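Local atomic coordinates of NleG5-1 effector (Enterobacteria phage YYZ-2008, PDB entry 5VGC), a protein that probably acts as a ubiquitin-protein transferase, a bacterial effector with a RING-related domain that also binds calcium ions. Residues R180-P184 with L185-S189. The protein carries 1 engineered substitution. Residues are numbered along the deposited sequence; the frame is centred on the assembly and turned at random.
With CA (calcium ion), chain E.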
ATOM      1  N   ARG A 180       7.492  14.299  -4.907  1.00  9.33           N
ATOM      2  CA  ARG A 180       6.410  13.350  -5.198  1.00  8.88           C
ATOM      3  C   ARG A 180       5.016  13.933  -4.839  1.00  9.40           C
ATOM      4  O   ARG A 180       4.082  13.193  -4.481  1.00  9.02           O
ATOM      5  CB  ARG A 180       6.664  12.001  -4.461  1.00  9.33           C
ATOM      6  CG  ARG A 180       7.702  11.089  -5.106  1.00  9.73           C
ATOM      7  CD  ARG A 180       9.138  11.544  -4.879  1.00 10.48           C
ATOM      8  NE  ARG A 180      10.101  10.561  -5.402  1.00 13.00           N
ATOM      9  CZ  ARG A 180      11.429  10.688  -5.351  1.00 14.51           C
ATOM     10  NH1 ARG A 180      11.986  11.770  -4.809  1.00 18.46           N
ATOM     11  NH2 ARG A 180      12.210   9.732  -5.849  1.00 16.84           N
ATOM     12  N   ALA A 181       4.872  15.256  -4.959  1.00 10.22           N
ATOM     13  CA  ALA A 181       3.619  15.918  -4.584  1.00  9.90           C
ATOM     14  C   ALA A 181       2.583  15.714  -5.670  1.00 10.77           C
ATOM     15  O   ALA A 181       2.911  15.544  -6.861  1.00 11.06           O
ATOM     16  CB  ALA A 181       3.822  17.409  -4.380  1.00 10.50           C
ATOM     17  N   ALA A 182       1.321  15.747  -5.243  1.00 13.12           N
ATOM     18  CA  ALA A 182       0.194  15.582  -6.132  1.00 13.39           C
ATOM     19  C   ALA A 182       0.039  16.803  -7.076  1.00 12.69           C
ATOM     20  O   ALA A 182       0.487  17.912  -6.777  1.00 11.09           O
ATOM     21  CB  ALA A 182      -1.053  15.380  -5.297  1.00 16.71           C
ATOM     22  N   HIS A 183      -0.599  16.568  -8.219  1.00 14.54           N
ATOM     23  CA  HIS A 183      -0.905  17.618  -9.187  1.00 11.93           C
ATOM     24  C   HIS A 183      -1.828  18.597  -8.488  1.00 12.85           C
ATOM     25  O   HIS A 183      -2.855  18.176  -7.938  1.00 12.01           O
ATOM     26  CB  HIS A 183      -1.589  17.010 -10.434  1.00 12.03           C
ATOM     27  CG  HIS A 183      -1.774  17.973 -11.563  1.00 14.64           C
ATOM     28  ND1 HIS A 183      -2.557  19.100 -11.462  1.00 18.45           N
ATOM     29  CD2 HIS A 183      -1.283  17.976 -12.823  1.00 17.29           C
ATOM     30  CE1 HIS A 183      -2.531  19.766 -12.601  1.00 15.66           C
ATOM     31  NE2 HIS A 183      -1.762  19.106 -13.443  1.00 16.48           N
ATOM     32  N   PRO A 184      -1.477  19.905  -8.484  1.00 15.46           N
ATOM     33  CA  PRO A 184      -2.279  20.859  -7.682  1.00 16.56           C
ATOM     34  C   PRO A 184      -3.779  20.936  -7.993  1.00 17.69           C
ATOM     35  O   PRO A 184      -4.540  21.320  -7.119  1.00 29.66           O
ATOM     36  CB  PRO A 184      -1.575  22.203  -7.900  1.00 14.51           C
ATOM     37  CG  PRO A 184      -0.662  21.997  -9.064  1.00 15.99           C
ATOM     38  CD  PRO A 184      -0.279  20.548  -9.045  1.00 15.14           C
ATOM     39  N   LEU A 185      -4.191  20.574  -9.203  1.00 16.68           N
ATOM     40  CA  LEU A 185      -5.610  20.535  -9.590  1.00 18.23           C
ATOM     41  C   LEU A 185      -6.229  19.145  -9.440  1.00 18.70           C
ATOM     42  O   LEU A 185      -7.137  18.945  -8.628  1.00 25.54           O
ATOM     43  CB  LEU A 185      -5.788  21.030 -11.029  1.00 19.15           C
ATOM     44  CG  LEU A 185      -5.572  22.524 -11.308  1.00 23.45           C
ATOM     45  CD1 LEU A 185      -5.772  22.832 -12.790  1.00 25.22           C
ATOM     46  CD2 LEU A 185      -6.514  23.349 -10.451  1.00 27.05           C
ATOM     47  N   SER A 186      -5.746  18.181 -10.209  1.00 25.22           N
ATOM     48  CA  SER A 186      -6.371  16.852 -10.229  1.00 25.74           C
ATOM     49  C   SER A 186      -5.998  15.965  -9.035  1.00 24.23           C
ATOM     50  O   SER A 186      -6.677  14.963  -8.782  1.00 24.00           O
ATOM     51  CB  SER A 186      -6.048  16.122 -11.549  1.00 24.85           C
ATOM     52  OG  SER A 186      -4.701  15.708 -11.608  1.00 21.08           O
ATOM     53  N   ARG A 187      -4.925  16.325  -8.322  1.00 24.08           N
ATOM     54  CA  ARG A 187      -4.344  15.503  -7.245  1.00 28.16           C
ATOM     55  C   ARG A 187      -3.804  14.125  -7.701  1.00 32.12           C
ATOM     56  O   ARG A 187      -3.530  13.252  -6.869  1.00 29.72           O
ATOM     57  CB  ARG A 187      -5.291  15.346  -6.057  1.00 26.61           C
ATOM     58  CG  ARG A 187      -6.139  16.560  -5.763  1.00 28.06           C
ATOM     59  CD  ARG A 187      -5.371  17.814  -5.464  1.00 27.57           C
ATOM     60  NE  ARG A 187      -4.600  17.715  -4.228  1.00 31.41           N
ATOM     61  CZ  ARG A 187      -3.716  18.619  -3.791  1.00 36.80           C
ATOM     62  NH1 ARG A 187      -3.454  19.738  -4.488  1.00 42.61           N
ATOM     63  NH2 ARG A 187      -3.074  18.412  -2.637  1.00 30.57           N
ATOM     64  N   GLU A 188      -3.630  13.941  -9.013  1.00 25.15           N
ATOM     65  CA  GLU A 188      -3.030  12.735  -9.557  1.00 25.38           C
ATOM     66  C   GLU A 188      -1.516  12.855  -9.389  1.00 29.18           C
ATOM     67  O   GLU A 188      -0.984  13.942  -9.115  1.00 28.66           O
ATOM     68  CB  GLU A 188      -3.344  12.600 -11.052  1.00 25.03           C
ATOM     69  CG  GLU A 188      -4.821  12.475 -11.389  1.00 27.42           C
ATOM     70  CD  GLU A 188      -5.142  12.689 -12.868  1.00 26.89           C
ATOM     71  OE1 GLU A 188      -4.400  13.396 -13.556  1.00 25.36           O
ATOM     72  OE2 GLU A 188      -6.159  12.146 -13.358  1.00 31.53           O
ATOM     73  N   SER A 189      -0.826  11.732  -9.547  1.00 26.63           N
ATOM     74  CA  SER A 189       0.630  11.738  -9.585  1.00 21.06           C
ATOM     75  C   SER A 189       1.061  12.387 -10.889  1.00 20.16           C
ATOM     76  O   SER A 189       0.508  12.096 -11.948  1.00 21.77           O
ATOM     77  CB  SER A 189       1.196  10.324  -9.456  1.00 20.62           C
ATOM     78  OG  SER A 189       1.465  10.026  -8.091  1.00 23.37           O
TER
HETATM   79 CA    CA E 303       2.491  11.456  -3.786  1.00 44.54          CA
HETATM   80  O   HOH W   1       1.310  11.890  -5.749  1.00 21.60           O
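Between helix 170-178 and strand 195-196 the backbone reverses through an alpha-turn, Arg187 N donating to His183 O (2.8 Å), and a second, nearly straight bond from His183 N to Glu188 O (2.8 Å) closes it. Proline suits position 184, because its fixed phi fits the start of the turn and its nitrogen has no hydrogen to place.

The buried His183 ring lies between the turn and the sheet strands, touching Tyr168. A chi1 of -172° swings it away from the backbone N and alongside its own carbonyl carbon, where ND1 accepts the N-H of Leu185 at 3.2 Å, in the ring plane. NE2 bonds to Arg157 O, tying the turn to the end of strand 152-157. Ser186, short enough to fit here, rests OG against His183 CB (3.6 Å); OG donates to Glu188 OE1 and accepts from Glu188 N, both weakly. OE1 has a stronger partner in Met160 N.

Arg187 takes the left-handed backbone form (phi 62°) that helps reverse the chain. Its side chain, bent at chi2 and chi3, curls back; NH1 reaches Pro184 O at 3.3 Å, but from 42° above the carbonyl plane, a light tether. Ala182 CB sits near the rim of one guanidinium face.

Arg180, C-prime residue of the Schellman motif ending helix 170-178, offers its O to a calcium ion whose water also bonds Ser189 OG. Since ND1 accepts and NE2 faces a carbonyl, His183 is probably neutral, protonated on NE2.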